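Local atomic coordinates of XRE family transcriptional regulator (Enterobacter cloacae subsp. cloacae, PDB entry 6B8W), a protein that probably regulates transcription by binding DNA through a part absent here, and contributes in this chain a cupin domain that can bind manganese. Residues A[1-9]-A[19-30]; A[38-49]-A[61-72]. All coordinates share one frame; numbering follows the deposited sequence. Where two conformers were deposited one is given.

Contact 1: A[1-9]-A[19-30]; sequences QAMVVKPLF and HFSIILAPGALS
The carbonyl O of I23 is gripped twice. V4 N donates to it at 3.0 Å, and a water that also donates to Q1 O supplies the second proton. V4 O returns the bond to I23 N, and a second water ties V4 O to S21 O, which also accepts from K6 N. The shortest rung is S21 N to K6 O, 2.7 Å. With A25 N on A2 O and L8 N on H19 O the ladder has six backbone bonds, and the axes of strands 3-7 and 19-24 run at 156°, an antiparallel beta hairpin.

Side chains alternate across this ladder. On one face lie M3, V5 and P7 with L24, I22 and F20. The CG of M3 stands opposite its backbone N (chi1 -163°) and the chain continues extended, which lays CG 3.8 Å from L24 CD1 and carries SD to 3.3 Å from S30 OG. V5 CG1 reaches F20 CD1. On the other face are V4 and K6 with I23 and S21, whose OG is bonded to H86.

At the last rung, the L8 side chain leans over the H19 ring. L8 CB sits 4.1 Å above one face of the imidazole, offset toward the rim, and L8 CD1 comes to 3.3 Å from H19 NE2. The F9 ring is oblique to it, planes 49° apart, with H19 ND1 at the F9 edge; this buried nitrogen has no polar partner in the model. F9 also meets H42 of the second subunit edge-to-face.

Main-chain bonds therefore set the register, and two waters donate to carbonyls already used in the ladder, while apolar contacts from M3 and from L8 flank it.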
loop_
_atom_site.group_PDB
_atom_site.type_symbol
_atom_site.label_atom_id
_atom_site.label_comp_id
_atom_site.label_asym_id
_atom_site.label_seq_id
_atom_site.Cartn_x
_atom_site.Cartn_y
_atom_site.Cartn_z
ATOM N N GLN A 1 -1.283 22.686 5.630
ATOM C CA GLN A 1 -2.437 21.870 6.139
ATOM C C GLN A 1 -1.945 20.662 6.970
ATOM O O GLN A 1 -1.044 19.920 6.558
ATOM C CB GLN A 1 -3.354 21.439 4.979
ATOM C CG GLN A 1 -4.635 20.726 5.410
ATOM C CD GLN A 1 -5.585 20.445 4.249
ATOM O OE1 GLN A 1 -5.882 21.327 3.442
ATOM N NE2 GLN A 1 -6.093 19.218 4.184
ATOM N N ALA A 2 -2.551 20.485 8.143
ATOM C CA ALA A 2 -2.159 19.434 9.088
ATOM C C ALA A 2 -2.211 18.003 8.524
ATOM O O ALA A 2 -1.284 17.217 8.732
ATOM C CB ALA A 2 -3.003 19.535 10.355
ATOM N N MET A 3 -3.290 17.680 7.817
ATOM C CA MET A 3 -3.475 16.346 7.256
ATOM C C MET A 3 -4.091 16.451 5.857
ATOM O O MET A 3 -5.138 17.090 5.684
ATOM C CB MET A 3 -4.388 15.522 8.168
ATOM C CG MET A 3 -4.329 14.022 7.914
ATOM S SD MET A 3 -5.508 13.129 8.947
ATOM C CE MET A 3 -4.894 11.449 8.980
ATOM N N VAL A 4 -3.430 15.848 4.869
ATOM C CA VAL A 4 -3.925 15.829 3.486
ATOM C C VAL A 4 -4.158 14.376 3.111
ATOM O O VAL A 4 -3.226 13.563 3.133
ATOM C CB VAL A 4 -2.937 16.472 2.498
ATOM C CG1 VAL A 4 -3.416 16.296 1.054
ATOM C CG2 VAL A 4 -2.753 17.947 2.819
ATOM N N VAL A 5 -5.405 14.065 2.764
ATOM C CA VAL A 5 -5.814 12.713 2.411
ATOM C C VAL A 5 -6.166 12.657 0.930
ATOM O O VAL A 5 -6.877 13.518 0.413
ATOM C CB VAL A 5 -7.040 12.273 3.232
ATOM C CG1 VAL A 5 -7.334 10.794 3.011
ATOM C CG2 VAL A 5 -6.803 12.565 4.706
ATOM N N LYS A 6 -5.691 11.608 0.282
ATOM C CA LYS A 6 -5.884 11.361 -1.138
ATOM C C LYS A 6 -6.186 9.862 -1.368
ATOM O O LYS A 6 -5.414 9.008 -0.940
ATOM C CB LYS A 6 -4.589 11.774 -1.858
ATOM C CG LYS A 6 -4.282 11.050 -3.148
ATOM C CD LYS A 6 -2.894 11.407 -3.676
ATOM C CE LYS A 6 -2.434 10.400 -4.728
ATOM N NZ LYS A 6 -3.472 10.139 -5.767
ATOM N N PRO A 7 -7.310 9.537 -2.036
ATOM C CA PRO A 7 -7.532 8.119 -2.320
ATOM C C PRO A 7 -6.557 7.645 -3.415
ATOM O O PRO A 7 -6.382 8.353 -4.410
ATOM C CB PRO A 7 -8.964 8.095 -2.845
ATOM C CG PRO A 7 -9.143 9.433 -3.482
ATOM C CD PRO A 7 -8.354 10.393 -2.637
ATOM N N LEU A 8 -5.901 6.501 -3.225
ATOM C CA LEU A 8 -4.976 6.000 -4.258
ATOM C C LEU A 8 -5.740 5.358 -5.405
ATOM O O LEU A 8 -5.295 5.338 -6.536
ATOM C CB LEU A 8 -3.958 5.019 -3.671
ATOM C CG LEU A 8 -2.778 5.670 -2.960
ATOM C CD1 LEU A 8 -2.069 4.693 -2.037
ATOM C CD2 LEU A 8 -1.800 6.256 -3.969
ATOM N N PHE A 9 -6.879 4.787 -5.070
ATOM C CA PHE A 9 -7.745 4.145 -6.015
ATOM C C PHE A 9 -9.136 4.534 -5.585
ATOM O O PHE A 9 -9.339 4.841 -4.411
ATOM C CB PHE A 9 -7.576 2.635 -5.931
ATOM C CG PHE A 9 -6.207 2.168 -6.293
ATOM C CD1 PHE A 9 -5.846 2.021 -7.629
ATOM C CD2 PHE A 9 -5.264 1.878 -5.307
ATOM C CE1 PHE A 9 -4.568 1.605 -7.976
ATOM C CE2 PHE A 9 -3.983 1.453 -5.651
ATOM C CZ PHE A 9 -3.641 1.318 -6.981
ATOM N N HIS A 19 -8.230 2.604 -0.121
ATOM C CA HIS A 19 -6.780 2.697 -0.025
ATOM C C HIS A 19 -6.475 4.203 -0.093
ATOM O O HIS A 19 -6.644 4.836 -1.143
ATOM C CB HIS A 19 -6.181 1.972 -1.219
ATOM C CG HIS A 19 -4.713 1.748 -1.130
ATOM N ND1 HIS A 19 -4.081 0.735 -1.811
ATOM C CD2 HIS A 19 -3.757 2.355 -0.390
ATOM C CE1 HIS A 19 -2.789 0.754 -1.524
ATOM N NE2 HIS A 19 -2.565 1.735 -0.674
ATOM N N PHE A 20 -6.055 4.762 1.030
ATOM C CA PHE A 20 -5.789 6.165 1.138
ATOM C C PHE A 20 -4.319 6.438 1.314
ATOM O O PHE A 20 -3.607 5.668 1.948
ATOM C CB PHE A 20 -6.516 6.729 2.375
ATOM C CG PHE A 20 -7.995 6.550 2.335
ATOM C CD1 PHE A 20 -8.773 7.339 1.487
ATOM C CD2 PHE A 20 -8.622 5.616 3.146
ATOM C CE1 PHE A 20 -10.152 7.181 1.440
ATOM C CE2 PHE A 20 -9.998 5.457 3.111
ATOM C CZ PHE A 20 -10.766 6.242 2.254
ATOM N N SER A 21 -3.891 7.567 0.775
ATOM C CA SER A 21 -2.544 8.060 0.928
ATOM C C SER A 21 -2.685 9.328 1.776
ATOM O O SER A 21 -3.379 10.279 1.371
ATOM C CB SER A 21 -1.941 8.380 -0.431
ATOM O OG SER A 21 -0.684 8.983 -0.251
ATOM N N ILE A 22 -1.985 9.356 2.906
ATOM C CA ILE A 22 -2.117 10.439 3.876
ATOM C C ILE A 22 -0.776 11.064 4.218
ATOM O O ILE A 22 0.194 10.356 4.456
ATOM C CB ILE A 22 -2.750 9.883 5.165
ATOM C CG1 ILE A 22 -4.114 9.238 4.841
ATOM C CG2 ILE A 22 -2.871 10.965 6.243
ATOM C CD1 ILE A 22 -4.783 8.558 6.016
ATOM N N ILE A 23 -0.733 12.392 4.239
ATOM C CA ILE A 23 0.470 13.123 4.626
ATOM C C ILE A 23 0.086 13.919 5.892
ATOM O O ILE A 23 -0.849 14.720 5.869
ATOM C CB ILE A 23 0.992 14.031 3.537
ATOM C CG1 ILE A 23 1.372 13.179 2.304
ATOM C CG2 ILE A 23 2.209 14.797 4.050
ATOM C CD1 ILE A 23 1.798 13.968 1.082
ATOM N N LEU A 24 0.832 13.684 6.966
ATOM C CA LEU A 24 0.594 14.305 8.271
ATOM C C LEU A 24 1.774 15.222 8.592
ATOM O O LEU A 24 2.940 14.789 8.622
ATOM C CB LEU A 24 0.415 13.176 9.309
ATOM C CG LEU A 24 -0.220 13.383 10.670
ATOM C CD1 LEU A 24 -1.639 13.957 10.564
ATOM C CD2 LEU A 24 -0.239 12.047 11.429
ATOM N N ALA A 25 1.470 16.505 8.792
ATOM C CA ALA A 25 2.478 17.524 9.048
ATOM C C ALA A 25 3.110 17.367 10.424
ATOM O O ALA A 25 2.505 16.775 11.308
ATOM C CB ALA A 25 1.864 18.916 8.921
ATOM N N PRO A 26 4.328 17.903 10.605
ATOM C CA PRO A 26 4.974 17.820 11.908
ATOM C C PRO A 26 4.074 18.355 13.012
ATOM O O PRO A 26 3.442 19.407 12.842
ATOM C CB PRO A 26 6.200 18.727 11.748
ATOM C CG PRO A 26 6.517 18.625 10.302
ATOM C CD PRO A 26 5.195 18.572 9.618
ATOM N N GLY A 27 3.963 17.592 14.088
ATOM C CA GLY A 27 3.171 17.984 15.253
ATOM C C GLY A 27 1.682 17.724 15.163
ATOM O O GLY A 27 0.972 17.926 16.145
ATOM N N ALA A 28 1.204 17.282 14.000
ATOM C CA ALA A 28 -0.203 17.029 13.814
ATOM C C ALA A 28 -0.659 15.730 14.500
ATOM O O ALA A 28 0.080 14.757 14.576
ATOM C CB ALA A 28 -0.528 16.984 12.334
ATOM N N LEU A 29 -1.885 15.771 14.997
ATOM C CA LEU A 29 -2.549 14.667 15.662
ATOM C C LEU A 29 -3.919 14.505 15.027
ATOM O O LEU A 29 -4.693 15.473 14.962
ATOM C CB LEU A 29 -2.736 14.972 17.135
ATOM C CG LEU A 29 -3.613 14.007 17.941
ATOM C CD1 LEU A 29 -2.994 12.628 18.063
ATOM C CD2 LEU A 29 -3.893 14.595 19.333
ATOM N N SER A 30 -4.236 13.279 14.613
ATOM C CA SER A 30 -5.530 12.970 14.033
ATOM C C SER A 30 -6.138 11.761 14.748
ATOM O O SER A 30 -5.517 10.700 14.809
ATOM C CB SER A 30 -5.353 12.655 12.549
ATOM O OG SER A 30 -6.586 12.347 11.932
HETATM O O HOH W 1 0.233 17.503 5.526
HETATM O O HOH W 2 -2.084 12.775 0.635
HETATM O O HOH W 3 -9.991 4.604 -1.775
#

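Contact 2: A[38-49]-A[61-72]; sequences GVIEHVVVISGE and LYPDQGVRFAGD
This is an antiparallel strand pair at one margin of the cupin domain's five-stranded sheet, carrying one residue of the metal site. Strands 40-47 and 66-70 run at 172°, and reciprocal bonds link E41 with F69 and V43 with V67, F69 N meeting E41 O at 2.8 Å. V45 N to Q65 O and D64 N to V45 O (2.7 Å) extend the ladder into the type II turn 62-65.

E41, which with H75 and Y77 binds manganese, though none is bound here, is extended and lies alongside F69. Its CB sits over the ring face, 4.1 Å from the centroid, a CH-pi contact, while V43 CG2 approaches the ring edge. E41 OE2 is bonded to Y77 and S89. On the sheet face of I40, H42 and R68, R68 CG lies over the H42 ring, offset toward its rim (CH-pi, 3.7 Å to the centroid), and I40 CG2 lies 3.8 Å above the R68 guanidinium, whose NE forms a salt bridge with D12 of the second subunit.

Strand 85-92 flanks strand 40-47 on its remaining edge, with I46 and S47 both facing H86 in a classic bulge, while strand 50-54 packs against V43, V45 and V67.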
loop_
_atom_site.group_PDB
_atom_site.type_symbol
_atom_site.label_atom_id
_atom_site.label_comp_id
_atom_site.label_asym_id
_atom_site.label_seq_id
_atom_site.Cartn_x
_atom_site.Cartn_y
_atom_site.Cartn_z
ATOM N N GLY A 38 -16.329 -4.503 12.664
ATOM C CA GLY A 38 -15.675 -5.500 11.806
ATOM C C GLY A 38 -14.705 -4.958 10.765
ATOM O O GLY A 38 -14.019 -5.731 10.092
ATOM N N VAL A 39 -14.652 -3.640 10.590
ATOM C CA VAL A 39 -13.693 -3.049 9.648
ATOM C C VAL A 39 -12.253 -3.349 10.091
ATOM O O VAL A 39 -11.928 -3.292 11.290
ATOM C CB VAL A 39 -13.898 -1.520 9.539
ATOM C CG1 VAL A 39 -12.661 -0.804 9.006
ATOM C CG2 VAL A 39 -15.126 -1.215 8.699
ATOM N N ILE A 40 -11.410 -3.704 9.126
ATOM C CA ILE A 40 -9.997 -3.925 9.383
ATOM C C ILE A 40 -9.230 -2.793 8.695
ATOM O O ILE A 40 -9.536 -2.440 7.568
ATOM C CB ILE A 40 -9.490 -5.269 8.862
ATOM C CG1 ILE A 40 -10.257 -6.431 9.481
ATOM C CG2 ILE A 40 -7.979 -5.414 9.133
ATOM C CD1 ILE A 40 -10.107 -6.576 10.992
ATOM N N GLU A 41 -8.259 -2.230 9.405
ATOM C CA GLU A 41 -7.393 -1.205 8.880
ATOM C C GLU A 41 -5.915 -1.658 8.903
ATOM O O GLU A 41 -5.470 -2.349 9.835
ATOM C CB GLU A 41 -7.567 0.126 9.629
ATOM C CG GLU A 41 -6.612 1.214 9.138
ATOM C CD GLU A 41 -6.897 2.636 9.621
ATOM O OE1 GLU A 41 -7.904 2.880 10.332
ATOM O OE2 GLU A 41 -6.073 3.530 9.272
ATOM N N HIS A 42 -5.189 -1.311 7.838
ATOM C CA HIS A 42 -3.742 -1.532 7.768
ATOM C C HIS A 42 -3.130 -0.144 7.583
ATOM O O HIS A 42 -3.611 0.647 6.787
ATOM C CB HIS A 42 -3.297 -2.371 6.552
ATOM C CG HIS A 42 -3.672 -3.818 6.594
ATOM N ND1 HIS A 42 -4.936 -4.269 6.287
ATOM C CD2 HIS A 42 -2.925 -4.926 6.836
ATOM C CE1 HIS A 42 -4.962 -5.589 6.365
ATOM N NE2 HIS A 42 -3.754 -6.014 6.695
ATOM N N VAL A 43 -2.081 0.140 8.324
ATOM C CA VAL A 43 -1.304 1.355 8.143
ATOM C C VAL A 43 0.096 0.883 7.766
ATOM O O VAL A 43 0.637 -0.040 8.407
ATOM C CB VAL A 43 -1.241 2.196 9.422
ATOM C CG1 VAL A 43 -0.156 3.263 9.341
ATOM C CG2 VAL A 43 -2.592 2.851 9.676
ATOM N N VAL A 44 0.642 1.478 6.707
ATOM C CA VAL A 44 2.004 1.215 6.251
ATOM C C VAL A 44 2.664 2.568 6.050
ATOM O O VAL A 44 2.111 3.436 5.368
ATOM C CB VAL A 44 2.042 0.446 4.913
ATOM C CG1 VAL A 44 3.481 0.277 4.428
ATOM C CG2 VAL A 44 1.361 -0.905 5.051
ATOM N N VAL A 45 3.822 2.772 6.664
ATOM C CA VAL A 45 4.549 4.039 6.504
ATOM C C VAL A 45 5.330 4.004 5.194
ATOM O O VAL A 45 5.986 3.021 4.888
ATOM C CB VAL A 45 5.484 4.300 7.701
ATOM C CG1 VAL A 45 6.329 5.554 7.505
ATOM C CG2 VAL A 45 4.655 4.443 8.977
ATOM N N ILE A 46 5.245 5.088 4.434
ATOM C CA ILE A 46 5.929 5.204 3.151
ATOM C C ILE A 46 7.210 5.995 3.347
ATOM O O ILE A 46 8.280 5.528 2.973
ATOM C CB ILE A 46 5.026 5.873 2.093
ATOM C CG1 ILE A 46 3.683 5.133 1.987
ATOM C CG2 ILE A 46 5.730 5.944 0.754
ATOM C CD1 ILE A 46 3.769 3.638 1.806
ATOM N N SER A 47 7.093 7.189 3.932
ATOM C CA SER A 47 8.273 8.030 4.221
ATOM C C SER A 47 8.055 8.786 5.537
ATOM O O SER A 47 6.938 9.118 5.889
ATOM C CB SER A 47 8.558 8.997 3.077
ATOM O OG SER A 47 7.508 9.915 2.890
ATOM N N GLY A 48 9.130 9.015 6.270
ATOM C CA GLY A 48 9.040 9.693 7.555
ATOM C C GLY A 48 8.869 8.698 8.683
ATOM O O GLY A 48 9.231 7.539 8.540
ATOM N N GLU A 49 8.315 9.173 9.796
ATOM C CA GLU A 49 8.093 8.385 11.003
ATOM C C GLU A 49 6.702 8.688 11.511
ATOM O O GLU A 49 6.339 9.842 11.646
ATOM C CB GLU A 49 9.053 8.798 12.104
ATOM C CG GLU A 49 10.499 8.666 11.742
ATOM C CD GLU A 49 11.413 9.042 12.879
ATOM O OE1 GLU A 49 10.921 9.382 13.983
ATOM O OE2 GLU A 49 12.630 8.961 12.649
ATOM N N LEU A 61 6.302 3.778 13.979
ATOM C CA LEU A 61 6.468 2.991 12.750
ATOM C C LEU A 61 7.362 3.734 11.780
ATOM O O LEU A 61 7.191 4.939 11.569
ATOM C CB LEU A 61 5.122 2.763 12.106
ATOM C CG LEU A 61 4.139 1.900 12.896
ATOM C CD1 LEU A 61 2.789 1.942 12.209
ATOM C CD2 LEU A 61 4.614 0.463 13.023
ATOM N N TYR A 62 8.316 3.012 11.191
ATOM C CA TYR A 62 9.259 3.566 10.230
ATOM C C TYR A 62 8.865 3.077 8.811
ATOM O O TYR A 62 7.993 2.201 8.687
ATOM C CB TYR A 62 10.690 3.156 10.608
ATOM C CG TYR A 62 11.116 3.744 11.930
ATOM C CD1 TYR A 62 11.614 5.049 12.013
ATOM C CD2 TYR A 62 10.970 3.020 13.106
ATOM C CE1 TYR A 62 11.963 5.599 13.233
ATOM C CE2 TYR A 62 11.333 3.556 14.325
ATOM C CZ TYR A 62 11.824 4.836 14.384
ATOM O OH TYR A 62 12.160 5.345 15.598
ATOM N N PRO A 63 9.493 3.635 7.754
ATOM C CA PRO A 63 9.146 3.255 6.374
ATOM C C PRO A 63 9.076 1.761 6.123
ATOM O O PRO A 63 9.960 1.026 6.527
ATOM C CB PRO A 63 10.245 3.913 5.560
ATOM C CG PRO A 63 10.485 5.175 6.354
ATOM C CD PRO A 63 10.542 4.669 7.749
ATOM N N ASP A 64 7.996 1.355 5.450
ATOM C CA ASP A 64 7.678 -0.034 5.115
ATOM C C ASP A 64 7.314 -0.901 6.330
ATOM O O ASP A 64 7.137 -2.114 6.197
ATOM C CB ASP A 64 8.726 -0.671 4.178
ATOM C CG ASP A 64 8.544 -0.242 2.713
ATOM O OD1 ASP A 64 7.614 0.552 2.408
ATOM O OD2 ASP A 64 9.323 -0.722 1.858
ATOM N N GLN A 65 7.132 -0.265 7.492
ATOM C CA GLN A 65 6.653 -0.966 8.647
ATOM C C GLN A 65 5.172 -0.711 8.674
ATOM O O GLN A 65 4.716 0.336 8.231
ATOM C CB GLN A 65 7.299 -0.496 9.946
ATOM C CG GLN A 65 8.791 -0.834 10.010
ATOM C CD GLN A 65 9.412 -0.447 11.336
ATOM O OE1 GLN A 65 8.827 0.299 12.111
ATOM N NE2 GLN A 65 10.590 -0.952 11.595
ATOM N N GLY A 66 4.423 -1.679 9.191
ATOM C CA GLY A 66 2.987 -1.567 9.240
ATOM C C GLY A 66 2.329 -2.271 10.398
ATOM O O GLY A 66 2.970 -2.992 11.144
ATOM N N VAL A 67 1.033 -2.035 10.539
ATOM C CA VAL A 67 0.244 -2.646 11.580
ATOM C C VAL A 67 -1.157 -2.872 11.050
ATOM O O VAL A 67 -1.692 -2.034 10.309
ATOM C CB VAL A 67 0.236 -1.784 12.870
ATOM C CG1 VAL A 67 -0.240 -0.361 12.602
ATOM C CG2 VAL A 67 -0.613 -2.436 13.961
ATOM N N ARG A 68 -1.727 -4.020 11.407
ATOM C CA ARG A 68 -3.081 -4.402 11.037
ATOM C C ARG A 68 -3.897 -4.380 12.311
ATOM O O ARG A 68 -3.491 -4.971 13.312
ATOM C CB ARG A 68 -3.077 -5.812 10.484
ATOM C CG ARG A 68 -4.413 -6.342 10.000
ATOM C CD ARG A 68 -4.236 -7.818 9.724
ATOM N NE ARG A 68 -5.371 -8.495 9.115
ATOM C CZ ARG A 68 -6.459 -8.908 9.765
ATOM N NH1 ARG A 68 -6.629 -8.640 11.060
ATOM N NH2 ARG A 68 -7.405 -9.564 9.099
ATOM N N PHE A 69 -5.069 -3.745 12.279
ATOM C CA PHE A 69 -5.867 -3.643 13.486
ATOM C C PHE A 69 -7.339 -3.387 13.208
ATOM O O PHE A 69 -7.750 -3.144 12.062
ATOM C CB PHE A 69 -5.295 -2.533 14.367
ATOM C CG PHE A 69 -5.271 -1.187 13.690
ATOM C CD1 PHE A 69 -4.210 -0.819 12.873
ATOM C CD2 PHE A 69 -6.327 -0.306 13.844
ATOM C CE1 PHE A 69 -4.203 0.415 12.231
ATOM C CE2 PHE A 69 -6.325 0.933 13.219
ATOM C CZ PHE A 69 -5.265 1.299 12.412
ATOM N N ALA A 70 -8.124 -3.469 14.287
ATOM C CA ALA A 70 -9.556 -3.255 14.252
ATOM C C ALA A 70 -9.821 -1.768 14.068
ATOM O O ALA A 70 -9.588 -0.977 14.981
ATOM C CB ALA A 70 -10.196 -3.762 15.542
ATOM N N GLY A 71 -10.324 -1.407 12.894
ATOM C CA GLY A 71 -10.550 -0.010 12.526
ATOM C C GLY A 71 -11.707 0.644 13.248
ATOM O O GLY A 71 -11.797 1.873 13.296
ATOM N N ASP A 72 -12.586 -0.185 13.796
ATOM C CA ASP A 72 -13.750 0.294 14.541
ATOM C C ASP A 72 -13.425 0.654 16.006
ATOM O O ASP A 72 -14.321 1.073 16.748
ATOM C CB ASP A 72 -14.916 -0.716 14.457
ATOM C CG ASP A 72 -14.563 -2.094 14.973
ATOM O OD1 ASP A 72 -13.363 -2.455 15.020
ATOM O OD2 ASP A 72 -15.497 -2.847 15.298
HETATM O O HOH W 4 -12.997 -4.578 13.450
HETATM O O HOH W 5 8.741 2.929 2.095
HETATM O O HOH W 6 12.586 7.881 15.763
#

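In the fold
Contact 1 closes before contact 2 opens along the chain, strand 29-31 leading on to strand 40-47. Their centres are about 13 Å apart and their nearest atoms about 6 Å, without touching. Both reach the same antiparallel five-stranded sheet, contact 1 at one margin and contact 2 at the other, with strand 85-92 between their inner strands 17-24 and 40-47; S30 and L61 belong to the facing four-stranded sheet. L24 and E41 both approach Y77 of that second sheet, so the two pairs contribute to the surroundings of the metal site. Across the dimer they meet: D64 bonds to S21 and H88 of the second subunit, joining contact 2 of one copy to contact 1 of the other.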